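Local coordinates for protein transcriptional regulator (Thermus thermophilus, PDB 2H0A) that probably acts as a CcpA-like transcriptional regulator, using a two-lobed periplasmic-binding-protein-like core that in such repressors senses small effector molecules, at residues A[19-24]-A[239-244]; A[28-33]-A[243-248]; A[94-99]-A[213-218]. All blocks are in the same frame, centred on the assembly; numbering follows the deposited sequence.

Contact 1. Residues A[19-24]-A[239-244]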
ATOM      1  N   GLU A  19     -13.056  -8.422  11.917  1.00 43.79           N
ATOM      2  CA  GLU A  19     -13.035  -9.157  13.169  1.00 46.12           C
ATOM      3  C   GLU A  19     -14.378  -8.872  13.818  1.00 47.82           C
ATOM      4  O   GLU A  19     -14.985  -9.753  14.431  1.00 48.67           O
ATOM      5  CB  GLU A  19     -11.913  -8.662  14.079  1.00 47.38           C
ATOM      6  CG  GLU A  19     -11.812  -9.420  15.401  1.00 51.05           C
ATOM      7  CD  GLU A  19     -10.645  -8.950  16.263  1.00 54.48           C
ATOM      8  OE1 GLU A  19      -9.491  -9.014  15.784  1.00 56.57           O
ATOM      9  OE2 GLU A  19     -10.878  -8.521  17.418  1.00 55.43           O
ATOM     10  N   GLY A  20     -14.840  -7.631  13.658  1.00 48.19           N
ATOM     11  CA  GLY A  20     -16.113  -7.224  14.218  1.00 48.53           C
ATOM     12  C   GLY A  20     -17.277  -7.956  13.582  1.00 49.99           C
ATOM     13  O   GLY A  20     -18.230  -8.315  14.265  1.00 50.63           O
ATOM     14  N   ILE A  21     -17.199  -8.179  12.274  1.00 51.09           N
ATOM     15  CA  ILE A  21     -18.248  -8.876  11.535  1.00 51.73           C
ATOM     16  C   ILE A  21     -18.216 -10.371  11.821  1.00 54.15           C
ATOM     17  O   ILE A  21     -19.253 -10.982  12.080  1.00 54.27           O
ATOM     18  CB  ILE A  21     -18.087  -8.676  10.016  1.00 49.81           C
ATOM     19  CG1 ILE A  21     -18.289  -7.204   9.655  1.00 48.36           C
ATOM     20  CG2 ILE A  21     -19.066  -9.557   9.279  1.00 49.09           C
ATOM     21  CD1 ILE A  21     -18.009  -6.874   8.209  1.00 46.54           C
ATOM     22  N   GLU A  22     -17.024 -10.962  11.763  1.00 56.53           N
ATOM     23  CA  GLU A  22     -16.872 -12.390  12.023  1.00 58.93           C
ATOM     24  C   GLU A  22     -17.402 -12.716  13.404  1.00 58.00           C
ATOM     25  O   GLU A  22     -18.193 -13.638  13.580  1.00 57.06           O
ATOM     26  CB  GLU A  22     -15.402 -12.802  11.947  1.00 62.23           C
ATOM     27  CG  GLU A  22     -14.772 -12.605  10.577  1.00 68.59           C
ATOM     28  CD  GLU A  22     -13.402 -13.259  10.466  1.00 71.94           C
ATOM     29  OE1 GLU A  22     -12.534 -12.988  11.328  1.00 73.98           O
ATOM     30  OE2 GLU A  22     -13.188 -14.043   9.514  1.00 72.53           O
ATOM     31  N   GLY A  23     -16.946 -11.953  14.389  1.00 58.12           N
ATOM     32  CA  GLY A  23     -17.397 -12.171  15.746  1.00 58.36           C
ATOM     33  C   GLY A  23     -18.897 -12.345  15.786  1.00 58.28           C
ATOM     34  O   GLY A  23     -19.407 -13.242  16.461  1.00 58.38           O
ATOM     35  N   VAL A  24     -19.608 -11.495  15.054  1.00 58.09           N
ATOM     36  CA  VAL A  24     -21.059 -11.566  15.023  1.00 58.45           C
ATOM     37  C   VAL A  24     -21.580 -12.697  14.147  1.00 60.67           C
ATOM     38  O   VAL A  24     -22.132 -13.667  14.657  1.00 61.07           O
ATOM     39  CB  VAL A  24     -21.668 -10.224  14.553  1.00 55.67           C
ATOM     40  CG1 VAL A  24     -23.170 -10.349  14.366  1.00 53.42           C
ATOM     41  CG2 VAL A  24     -21.372  -9.153  15.575  1.00 54.46           C
ATOM     42  N   ARG A 239     -22.020  -4.130  14.278  1.00 32.80           N
ATOM     43  CA  ARG A 239     -23.329  -3.519  14.069  1.00 34.23           C
ATOM     44  C   ARG A 239     -23.762  -3.741  12.627  1.00 35.45           C
ATOM     45  O   ARG A 239     -24.927  -4.032  12.355  1.00 35.29           O
ATOM     46  CB  ARG A 239     -23.288  -2.018  14.373  1.00 34.22           C
ATOM     47  CG  ARG A 239     -24.594  -1.281  14.065  1.00 36.84           C
ATOM     48  CD  ARG A 239     -25.802  -1.939  14.756  1.00 38.22           C
ATOM     49  NE  ARG A 239     -25.607  -2.046  16.203  1.00 39.00           N
ATOM     50  CZ  ARG A 239     -26.442  -2.664  17.028  1.00 39.69           C
ATOM     51  NH1 ARG A 239     -27.542  -3.239  16.553  1.00 41.09           N
ATOM     52  NH2 ARG A 239     -26.167  -2.723  18.322  1.00 37.17           N
ATOM     53  N   ALA A 240     -22.814  -3.598  11.706  1.00 37.50           N
ATOM     54  CA  ALA A 240     -23.079  -3.806  10.288  1.00 38.80           C
ATOM     55  C   ALA A 240     -23.580  -5.234  10.065  1.00 40.01           C
ATOM     56  O   ALA A 240     -24.489  -5.473   9.274  1.00 38.57           O
ATOM     57  CB  ALA A 240     -21.815  -3.581   9.498  1.00 38.53           C
ATOM     58  N   ALA A 241     -22.977  -6.183  10.772  1.00 40.83           N
ATOM     59  CA  ALA A 241     -23.376  -7.574  10.652  1.00 43.14           C
ATOM     60  C   ALA A 241     -24.805  -7.792  11.172  1.00 44.51           C
ATOM     61  O   ALA A 241     -25.632  -8.400  10.488  1.00 45.02           O
ATOM     62  CB  ALA A 241     -22.392  -8.467  11.415  1.00 42.25           C
ATOM     63  N   GLN A 242     -25.093  -7.290  12.373  1.00 45.03           N
ATOM     64  CA  GLN A 242     -26.415  -7.445  12.977  1.00 43.24           C
ATOM     65  C   GLN A 242     -27.539  -6.937  12.091  1.00 41.25           C
ATOM     66  O   GLN A 242     -28.546  -7.614  11.919  1.00 40.31           O
ATOM     67  CB  GLN A 242     -26.478  -6.730  14.329  1.00 44.40           C
ATOM     68  CG  GLN A 242     -27.854  -6.803  15.003  1.00 47.13           C
ATOM     69  CD  GLN A 242     -28.257  -8.212  15.450  1.00 47.77           C
ATOM     70  OE1 GLN A 242     -29.448  -8.500  15.610  1.00 47.33           O
ATOM     71  NE2 GLN A 242     -27.272  -9.082  15.670  1.00 47.98           N
ATOM     72  N   LEU A 243     -27.371  -5.742  11.537  1.00 41.14           N
ATOM     73  CA  LEU A 243     -28.381  -5.161  10.659  1.00 42.00           C
ATOM     74  C   LEU A 243     -28.618  -6.101   9.500  1.00 42.01           C
ATOM     75  O   LEU A 243     -29.760  -6.359   9.128  1.00 42.12           O
ATOM     76  CB  LEU A 243     -27.924  -3.803  10.113  1.00 42.04           C
ATOM     77  CG  LEU A 243     -27.829  -2.612  11.071  1.00 41.88           C
ATOM     78  CD1 LEU A 243     -27.061  -1.492  10.410  1.00 43.14           C
ATOM     79  CD2 LEU A 243     -29.217  -2.148  11.459  1.00 41.47           C
ATOM     80  N   LEU A 244     -27.526  -6.612   8.936  1.00 43.00           N
ATOM     81  CA  LEU A 244     -27.593  -7.530   7.806  1.00 43.41           C
ATOM     82  C   LEU A 244     -28.442  -8.746   8.150  1.00 43.94           C
ATOM     83  O   LEU A 244     -29.314  -9.135   7.373  1.00 42.83           O
ATOM     84  CB  LEU A 244     -26.189  -7.982   7.410  1.00 43.34           C
ATOM     85  CG  LEU A 244     -26.101  -8.825   6.139  1.00 42.30           C
ATOM     86  CD1 LEU A 244     -26.540  -8.000   4.947  1.00 40.34           C
ATOM     87  CD2 LEU A 244     -24.684  -9.312   5.955  1.00 44.46           C
TER

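Contact 2. Residues A[28-33]-A[243-248]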
ATOM      1  N   GLN A  28     -23.977 -16.740  14.654  1.00 73.41           N
ATOM      2  CA  GLN A  28     -25.266 -17.105  14.077  1.00 72.90           C
ATOM      3  C   GLN A  28     -25.110 -18.154  12.991  1.00 74.07           C
ATOM      4  O   GLN A  28     -26.011 -18.359  12.177  1.00 73.30           O
ATOM      5  CB  GLN A  28     -25.950 -15.865  13.495  1.00 70.77           C
ATOM      6  CG  GLN A  28     -26.261 -14.813  14.536  1.00 68.00           C
ATOM      7  CD  GLN A  28     -27.040 -15.383  15.701  1.00 66.02           C
ATOM      8  OE1 GLN A  28     -28.019 -16.103  15.511  1.00 65.60           O
ATOM      9  NE2 GLN A  28     -26.618 -15.058  16.912  1.00 63.35           N
ATOM     10  N   ARG A  29     -23.949 -18.801  12.983  1.00 76.12           N
ATOM     11  CA  ARG A  29     -23.628 -19.852  12.019  1.00 77.37           C
ATOM     12  C   ARG A  29     -23.569 -19.434  10.548  1.00 76.15           C
ATOM     13  O   ARG A  29     -23.911 -20.223   9.669  1.00 76.25           O
ATOM     14  CB  ARG A  29     -24.610 -21.018  12.165  1.00 80.41           C
ATOM     15  CG  ARG A  29     -24.617 -21.657  13.535  1.00 84.24           C
ATOM     16  CD  ARG A  29     -25.582 -22.824  13.585  1.00 89.18           C
ATOM     17  NE  ARG A  29     -25.585 -23.460  14.900  1.00 95.22           N
ATOM     18  CZ  ARG A  29     -26.245 -24.578  15.194  1.00 97.66           C
ATOM     19  NH1 ARG A  29     -26.966 -25.192  14.261  1.00 99.33           N
ATOM     20  NH2 ARG A  29     -26.181 -25.085  16.421  1.00 97.99           N
ATOM     21  N   TYR A  30     -23.150 -18.203  10.273  1.00 74.56           N
ATOM     22  CA  TYR A  30     -23.030 -17.758   8.889  1.00 73.45           C
ATOM     23  C   TYR A  30     -21.559 -17.763   8.500  1.00 73.71           C
ATOM     24  O   TYR A  30     -20.686 -17.554   9.345  1.00 72.68           O
ATOM     25  CB  TYR A  30     -23.592 -16.344   8.698  1.00 72.05           C
ATOM     26  CG  TYR A  30     -25.079 -16.279   8.439  1.00 70.24           C
ATOM     27  CD1 TYR A  30     -25.998 -16.499   9.464  1.00 71.23           C
ATOM     28  CD2 TYR A  30     -25.569 -15.991   7.167  1.00 69.69           C
ATOM     29  CE1 TYR A  30     -27.373 -16.431   9.230  1.00 70.73           C
ATOM     30  CE2 TYR A  30     -26.940 -15.923   6.920  1.00 70.06           C
ATOM     31  CZ  TYR A  30     -27.834 -16.141   7.955  1.00 70.36           C
ATOM     32  OH  TYR A  30     -29.185 -16.066   7.718  1.00 69.68           O
ATOM     33  N   ASP A  31     -21.285 -18.015   7.224  1.00 74.71           N
ATOM     34  CA  ASP A  31     -19.913 -18.029   6.729  1.00 75.18           C
ATOM     35  C   ASP A  31     -19.600 -16.691   6.079  1.00 74.16           C
ATOM     36  O   ASP A  31     -20.472 -16.068   5.477  1.00 74.48           O
ATOM     37  CB  ASP A  31     -19.711 -19.161   5.715  1.00 77.08           C
ATOM     38  CG  ASP A  31     -19.390 -20.490   6.380  1.00 78.87           C
ATOM     39  OD2 ASP A  31     -18.263 -21.000   6.180  1.00 79.78           O
ATOM     40  N   LEU A  32     -18.352 -16.255   6.195  1.00 72.97           N
ATOM     41  CA  LEU A  32     -17.949 -14.977   5.626  1.00 72.70           C
ATOM     42  C   LEU A  32     -17.073 -15.117   4.382  1.00 72.45           C
ATOM     43  O   LEU A  32     -16.048 -15.796   4.405  1.00 72.71           O
ATOM     44  CB  LEU A  32     -17.205 -14.163   6.682  1.00 72.66           C
ATOM     45  CG  LEU A  32     -17.026 -12.676   6.384  1.00 72.30           C
ATOM     46  CD1 LEU A  32     -18.394 -12.027   6.249  1.00 71.58           C
ATOM     47  CD2 LEU A  32     -16.222 -12.024   7.499  1.00 72.26           C
ATOM     48  N   ALA A  33     -17.484 -14.465   3.299  1.00 71.22           N
ATOM     49  CA  ALA A  33     -16.734 -14.503   2.048  1.00 69.87           C
ATOM     50  C   ALA A  33     -16.102 -13.140   1.777  1.00 69.27           C
ATOM     51  O   ALA A  33     -16.779 -12.186   1.394  1.00 67.90           O
ATOM     52  CB  ALA A  33     -17.647 -14.901   0.901  1.00 70.13           C
ATOM     53  N   LEU A 243     -27.371  -5.742  11.537  1.00 41.14           N
ATOM     54  CA  LEU A 243     -28.381  -5.161  10.659  1.00 42.00           C
ATOM     55  C   LEU A 243     -28.618  -6.101   9.500  1.00 42.01           C
ATOM     56  O   LEU A 243     -29.760  -6.359   9.128  1.00 42.12           O
ATOM     57  CB  LEU A 243     -27.924  -3.803  10.113  1.00 42.04           C
ATOM     58  CG  LEU A 243     -27.829  -2.612  11.071  1.00 41.88           C
ATOM     59  CD1 LEU A 243     -27.061  -1.492  10.410  1.00 43.14           C
ATOM     60  CD2 LEU A 243     -29.217  -2.148  11.459  1.00 41.47           C
ATOM     61  N   LEU A 244     -27.526  -6.612   8.936  1.00 43.00           N
ATOM     62  CA  LEU A 244     -27.593  -7.530   7.806  1.00 43.41           C
ATOM     63  C   LEU A 244     -28.442  -8.746   8.150  1.00 43.94           C
ATOM     64  O   LEU A 244     -29.314  -9.135   7.373  1.00 42.83           O
ATOM     65  CB  LEU A 244     -26.189  -7.982   7.410  1.00 43.34           C
ATOM     66  CG  LEU A 244     -26.101  -8.825   6.139  1.00 42.30           C
ATOM     67  CD1 LEU A 244     -26.540  -8.000   4.947  1.00 40.34           C
ATOM     68  CD2 LEU A 244     -24.684  -9.312   5.955  1.00 44.46           C
ATOM     69  N   LEU A 245     -28.168  -9.338   9.311  1.00 45.54           N
ATOM     70  CA  LEU A 245     -28.896 -10.505   9.801  1.00 46.84           C
ATOM     71  C   LEU A 245     -30.372 -10.201   9.886  1.00 47.96           C
ATOM     72  O   LEU A 245     -31.208 -10.956   9.384  1.00 47.90           O
ATOM     73  CB  LEU A 245     -28.422 -10.893  11.195  1.00 48.99           C
ATOM     74  CG  LEU A 245     -27.204 -11.796  11.350  1.00 52.85           C
ATOM     75  CD1 LEU A 245     -26.956 -12.022  12.834  1.00 54.40           C
ATOM     76  CD2 LEU A 245     -27.447 -13.129  10.640  1.00 53.72           C
ATOM     77  N   GLU A 246     -30.688  -9.094  10.549  1.00 48.33           N
ATOM     78  CA  GLU A 246     -32.072  -8.682  10.711  1.00 48.71           C
ATOM     79  C   GLU A 246     -32.728  -8.671   9.345  1.00 48.58           C
ATOM     80  O   GLU A 246     -33.833  -9.173   9.170  1.00 50.22           O
ATOM     81  CB  GLU A 246     -32.136  -7.296  11.354  1.00 48.10           C
ATOM     82  CG  GLU A 246     -31.950  -7.316  12.865  1.00 48.68           C
ATOM     83  CD  GLU A 246     -31.452  -5.994  13.424  1.00 49.83           C
ATOM     84  OE1 GLU A 246     -31.631  -4.948  12.768  1.00 49.72           O
ATOM     85  OE2 GLU A 246     -30.882  -6.000  14.534  1.00 49.93           O
ATOM     86  N   ARG A 247     -32.023  -8.118   8.371  1.00 48.08           N
ATOM     87  CA  ARG A 247     -32.543  -8.039   7.023  1.00 47.15           C
ATOM     88  C   ARG A 247     -32.587  -9.421   6.357  1.00 47.72           C
ATOM     89  O   ARG A 247     -33.562  -9.762   5.684  1.00 46.55           O
ATOM     90  CB  ARG A 247     -31.686  -7.077   6.201  1.00 45.52           C
ATOM     91  CG  ARG A 247     -32.500  -6.062   5.430  1.00 44.73           C
ATOM     92  CD  ARG A 247     -32.645  -4.732   6.158  1.00 42.56           C
ATOM     93  NE  ARG A 247     -33.905  -4.083   5.802  1.00 40.02           N
ATOM     94  CZ  ARG A 247     -34.115  -2.772   5.807  1.00 39.43           C
ATOM     95  NH1 ARG A 247     -33.154  -1.929   6.143  1.00 38.56           N
ATOM     96  NH2 ARG A 247     -35.301  -2.299   5.472  1.00 37.90           N
ATOM     97  N   MET A 248     -31.536 -10.215   6.545  1.00 48.51           N
ATOM     98  CA  MET A 248     -31.499 -11.546   5.948  1.00 49.44           C
ATOM     99  C   MET A 248     -32.565 -12.429   6.576  1.00 51.83           C
ATOM    100  O   MET A 248     -33.007 -13.407   5.975  1.00 53.62           O
ATOM    101  CB  MET A 248     -30.117 -12.197   6.117  1.00 45.65           C
ATOM    102  CG  MET A 248     -29.002 -11.553   5.285  1.00 42.23           C
ATOM    103  SD  MET A 248     -27.479 -12.534   5.170  1.00 38.92           S
ATOM    104  CE  MET A 248     -27.045 -12.757   6.889  1.00 36.40           C
TER

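Contact 3. Residues A[94-99]-A[213-218]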
ATOM      1  N   VAL A  94     -23.947   2.013   8.587  1.00 47.73           N
ATOM      2  CA  VAL A  94     -23.338   2.286   9.873  1.00 45.46           C
ATOM      3  C   VAL A  94     -22.164   3.189   9.477  1.00 44.63           C
ATOM      4  O   VAL A  94     -21.557   3.003   8.423  1.00 44.39           O
ATOM      5  CB  VAL A  94     -22.879   0.976  10.585  1.00 44.58           C
ATOM      6  CG1 VAL A  94     -23.312  -0.216   9.780  1.00 43.71           C
ATOM      7  CG2 VAL A  94     -21.376   0.979  10.833  1.00 45.26           C
ATOM      8  N   TYR A  95     -21.876   4.198  10.287  1.00 43.03           N
ATOM      9  CA  TYR A  95     -20.790   5.118   9.967  1.00 40.78           C
ATOM     10  C   TYR A  95     -20.363   5.882  11.204  1.00 39.52           C
ATOM     11  O   TYR A  95     -21.058   5.872  12.214  1.00 38.23           O
ATOM     12  CB  TYR A  95     -21.231   6.116   8.896  1.00 39.48           C
ATOM     13  CG  TYR A  95     -22.404   6.956   9.329  1.00 39.06           C
ATOM     14  CD1 TYR A  95     -23.703   6.436   9.305  1.00 40.12           C
ATOM     15  CD2 TYR A  95     -22.217   8.249   9.817  1.00 36.82           C
ATOM     16  CE1 TYR A  95     -24.783   7.184   9.759  1.00 39.56           C
ATOM     17  CE2 TYR A  95     -23.294   9.003  10.279  1.00 36.91           C
ATOM     18  CZ  TYR A  95     -24.575   8.465  10.249  1.00 39.10           C
ATOM     19  OH  TYR A  95     -25.643   9.188  10.731  1.00 38.47           O
ATOM     20  N   LEU A  96     -19.219   6.552  11.104  1.00 40.10           N
ATOM     21  CA  LEU A  96     -18.674   7.327  12.207  1.00 41.54           C
ATOM     22  C   LEU A  96     -18.799   8.821  11.967  1.00 43.39           C
ATOM     23  O   LEU A  96     -18.768   9.275  10.829  1.00 44.79           O
ATOM     24  CB  LEU A  96     -17.194   7.001  12.394  1.00 40.08           C
ATOM     25  CG  LEU A  96     -16.599   7.575  13.678  1.00 39.29           C
ATOM     26  CD1 LEU A  96     -16.624   6.491  14.731  1.00 40.26           C
ATOM     27  CD2 LEU A  96     -15.188   8.057  13.454  1.00 37.07           C
ATOM     28  N   ASP A  97     -18.936   9.583  13.046  1.00 45.29           N
ATOM     29  CA  ASP A  97     -19.013  11.038  12.940  1.00 46.94           C
ATOM     30  C   ASP A  97     -17.563  11.535  12.911  1.00 47.54           C
ATOM     31  O   ASP A  97     -17.007  11.919  13.942  1.00 47.16           O
ATOM     32  CB  ASP A  97     -19.728  11.634  14.155  1.00 47.83           C
ATOM     33  CG  ASP A  97     -20.023  13.118  13.992  1.00 48.72           C
ATOM     34  OD1 ASP A  97     -19.143  13.870  13.526  1.00 48.88           O
ATOM     35  OD2 ASP A  97     -21.142  13.538  14.342  1.00 50.12           O
ATOM     36  N   ASN A  98     -16.954  11.513  11.729  1.00 48.44           N
ATOM     37  CA  ASN A  98     -15.572  11.951  11.571  1.00 49.33           C
ATOM     38  C   ASN A  98     -15.331  13.433  11.792  1.00 48.60           C
ATOM     39  O   ASN A  98     -14.225  13.819  12.154  1.00 47.11           O
ATOM     40  CB  ASN A  98     -15.053  11.552  10.189  1.00 51.47           C
ATOM     41  CG  ASN A  98     -14.510  10.136  10.161  1.00 52.93           C
ATOM     42  OD1 ASN A  98     -13.402   9.872  10.639  1.00 53.03           O
ATOM     43  ND2 ASN A  98     -15.295   9.212   9.617  1.00 53.08           N
ATOM     44  N   ARG A  99     -16.348  14.264  11.565  1.00 49.45           N
ATOM     45  CA  ARG A  99     -16.200  15.708  11.763  1.00 49.23           C
ATOM     46  C   ARG A  99     -15.963  15.909  13.251  1.00 48.24           C
ATOM     47  O   ARG A  99     -15.103  16.686  13.663  1.00 47.89           O
ATOM     48  CB  ARG A  99     -17.454  16.460  11.327  1.00 51.65           C
ATOM     49  CG  ARG A  99     -17.188  17.913  10.987  1.00 54.79           C
ATOM     50  CD  ARG A  99     -18.459  18.729  10.994  1.00 60.70           C
ATOM     51  NE  ARG A  99     -18.271  20.040  10.375  1.00 65.61           N
ATOM     52  CZ  ARG A  99     -18.131  20.238   9.065  1.00 67.75           C
ATOM     53  NH1 ARG A  99     -18.160  19.209   8.220  1.00 66.84           N
ATOM     54  NH2 ARG A  99     -17.967  21.470   8.601  1.00 68.35           N
ATOM     55  N   LEU A 213      -0.779  13.165  17.831  1.00 41.19           N
ATOM     56  CA  LEU A 213      -2.157  12.755  17.998  1.00 38.55           C
ATOM     57  C   LEU A 213      -2.602  12.072  16.720  1.00 37.82           C
ATOM     58  O   LEU A 213      -2.706  12.716  15.677  1.00 37.53           O
ATOM     59  CB  LEU A 213      -3.041  13.972  18.260  1.00 37.95           C
ATOM     60  CG  LEU A 213      -4.531  13.695  18.453  1.00 37.02           C
ATOM     61  CD1 LEU A 213      -4.743  12.756  19.631  1.00 38.40           C
ATOM     62  CD2 LEU A 213      -5.259  15.007  18.693  1.00 37.31           C
ATOM     63  N   GLY A 214      -2.849  10.769  16.804  1.00 37.31           N
ATOM     64  CA  GLY A 214      -3.291  10.014  15.645  1.00 36.36           C
ATOM     65  C   GLY A 214      -4.808   9.936  15.553  1.00 36.40           C
ATOM     66  O   GLY A 214      -5.523  10.586  16.307  1.00 34.71           O
ATOM     67  N   PHE A 215      -5.296   9.135  14.613  1.00 38.11           N
ATOM     68  CA  PHE A 215      -6.723   8.936  14.391  1.00 38.97           C
ATOM     69  C   PHE A 215      -6.804   7.430  14.153  1.00 39.58           C
ATOM     70  O   PHE A 215      -5.858   6.843  13.666  1.00 39.91           O
ATOM     71  CB  PHE A 215      -7.210   9.853  13.274  1.00 38.73           C
ATOM     72  CG  PHE A 215      -8.680  10.088  13.287  1.00 39.46           C
ATOM     73  CD1 PHE A 215      -9.566   9.072  12.944  1.00 39.68           C
ATOM     74  CD2 PHE A 215      -9.187  11.330  13.662  1.00 40.82           C
ATOM     75  CE1 PHE A 215     -10.945   9.293  12.975  1.00 40.09           C
ATOM     76  CE2 PHE A 215     -10.565  11.562  13.699  1.00 40.30           C
ATOM     77  CZ  PHE A 215     -11.444  10.540  13.354  1.00 38.59           C
ATOM     78  N   ASP A 216      -7.936   6.832  14.514  1.00 40.87           N
ATOM     79  CA  ASP A 216      -8.200   5.394  14.377  1.00 42.13           C
ATOM     80  C   ASP A 216      -8.051   4.436  15.557  1.00 41.58           C
ATOM     81  O   ASP A 216      -8.408   3.273  15.463  1.00 40.95           O
ATOM     82  CB  ASP A 216      -7.157   4.682  13.506  1.00 44.13           C
ATOM     83  CG  ASP A 216      -7.442   4.797  12.010  1.00 47.29           C
ATOM     84  OD1 ASP A 216      -8.582   5.119  11.598  1.00 49.57           O
ATOM     85  OD2 ASP A 216      -6.508   4.535  11.225  1.00 48.95           O
ATOM     86  N   GLY A 217      -7.516   4.921  16.669  1.00 41.37           N
ATOM     87  CA  GLY A 217      -7.385   4.066  17.832  1.00 42.05           C
ATOM     88  C   GLY A 217      -6.976   2.609  17.657  1.00 43.85           C
ATOM     89  O   GLY A 217      -7.476   1.723  18.359  1.00 45.28           O
ATOM     90  N   HIS A 218      -6.130   2.338  16.670  1.00 43.50           N
ATOM     91  CA  HIS A 218      -5.679   0.978  16.410  1.00 42.94           C
ATOM     92  C   HIS A 218      -5.010   0.310  17.597  1.00 45.21           C
ATOM     93  O   HIS A 218      -4.427   0.977  18.448  1.00 46.09           O
ATOM     94  CB  HIS A 218      -4.706   0.938  15.232  1.00 40.35           C
ATOM     95  CG  HIS A 218      -5.356   1.160  13.908  1.00 38.98           C
ATOM     96  ND1 HIS A 218      -6.609   0.676  13.607  1.00 40.48           N
ATOM     97  CD2 HIS A 218      -4.920   1.799  12.799  1.00 40.30           C
ATOM     98  CE1 HIS A 218      -6.920   1.010  12.367  1.00 40.01           C
ATOM     99  NE2 HIS A 218      -5.912   1.691  11.855  1.00 40.95           N
TER

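Contact 1. Residues A[19-24]-A[239-244]
With chi1 at 173°, V24 has CG1 on the far side of CB from the backbone N, and this methyl is sent against CB of A241. I21 has its first torsion at -65°, which puts CG2, and not the longer CG1 arm, opposite its backbone N and within range of the same A241 methyl. This is a helix-on-helix contact of the N-terminal lobe of a LacI/CcpA-type, periplasmic-binding-protein-like core: helix 12-25 and helix 233-248 lie side by side on the sheet that holds strands 31-34, 58-62 and 81-84. The two short axes pass 8.3 Å apart and cross at -43°. Such a close approach suits A241, whose single methyl points at the neighbouring helix and meets both I21 and V24, about one turn apart. I21 CG2 stands 4.1 Å from A241 CB, while V24 CG1 comes to 3.6 Å of A241 CB. Beneath the interface I21 rests on I60 and L32, L244 on I60 and V82, and A240 on V84, so both helices are seated on a common apolar floor. V24 CG1 also lies 4.1 Å from the backbone N of Q242.

Contact 2. Residues A[28-33]-A[243-248]
The turn that feeds strand 31-34, outermost of the sheet within this chain, lies against the last turns of helix 233-248, with Y30 and Q28 on one side and L245 and M248 on the other. L245 CD2 sits over one face of the Y30 ring, 4.0 Å from the centroid and 29° off the normal, a CH-pi contact; the nearest ring carbon to it is Y30 CE1, 3.6 Å from L245 CD2. The other branch, CD1, turns to the aliphatic part of Q28, packing on its CB and CG. The Q28 chain is bent at chi2 (-53°), and its OE1 takes a hydrogen bond from R249 NH2, just past the helical segment. Strand 2-6, helix 12-25 and strand 31-34 form a beta-alpha-beta crossover of the N-terminal lobe, and the turn after that crossover helix is where helix 233-248, from late in the chain, packs. Cutting Y30 back to an alanine is likely to leave L245 CD2 and the M248 thioether without their aromatic partner and open a gap beside the helix end. The side chains of M248 and Y30 come at each other from opposite directions, giving an oblique Met-aromatic contact in which M248 SD lies 4.9 Å from the Y30 centroid; M248 also touches D57 and P80.

Contact 3. Residues A[94-99]-A[213-218]
Apolar packing first: a methyl of L96, CD2, lies at the edge of the F215 ring near its plane, 4.4 Å from F215 CE1. The ring is brought there by a first torsion of -160°, which extends CG away from the backbone N and out from the end of strand 210-215. The amide of N98 meets the ring by van der Waals contact, N98 OD1 lying 3.4 Å from both F215 CZ and F215 CE1. It meets the ring obliquely, with the amide and ring planes 24° apart. Charge enters through R137, which donates from NE to N98 OD1 and also makes a cation-pi contact with F215, so one arginine engages both residues. Among the turn interactions, D97 centres an inverse gamma turn, closed by a weak bond from N98 N to L96 O; its OD1 caps L100 N near the start of helix 99-109, and its OD2 forms a salt bridge with R259. The chain is here leaving strand 92-96 of one lobe for the helix of the other, at the crossover region of the two-lobed fold. A buried amide oxygen beside an aromatic ring is thus supplied with a hydrogen bond, and the guanidinium is likely to polarise the carbonyl while being attracted to the ring's pi cloud.

In the fold
Contacts 1 and 2 are neighbours, their centres about 8 Å apart, and both use helix 233-248; their other partners, helix 12-25 and strand 31-34, follow each other in the chain, and L32 of the strand packs on I21 and E22 of the helix. Contact 3 lies about 4 Å from the centre of the chain in space, its own centre about 18 Å from that of contact 1 and about 25 Å from that of contact 2. It is nested in sequence inside the loops both close. V94 links it to them, its CG1 touching A240 and L243. Contacts 1 and 2 place a helix from late in the chain within the N-terminal lobe, whereas contact 3 lies where the two lobes join.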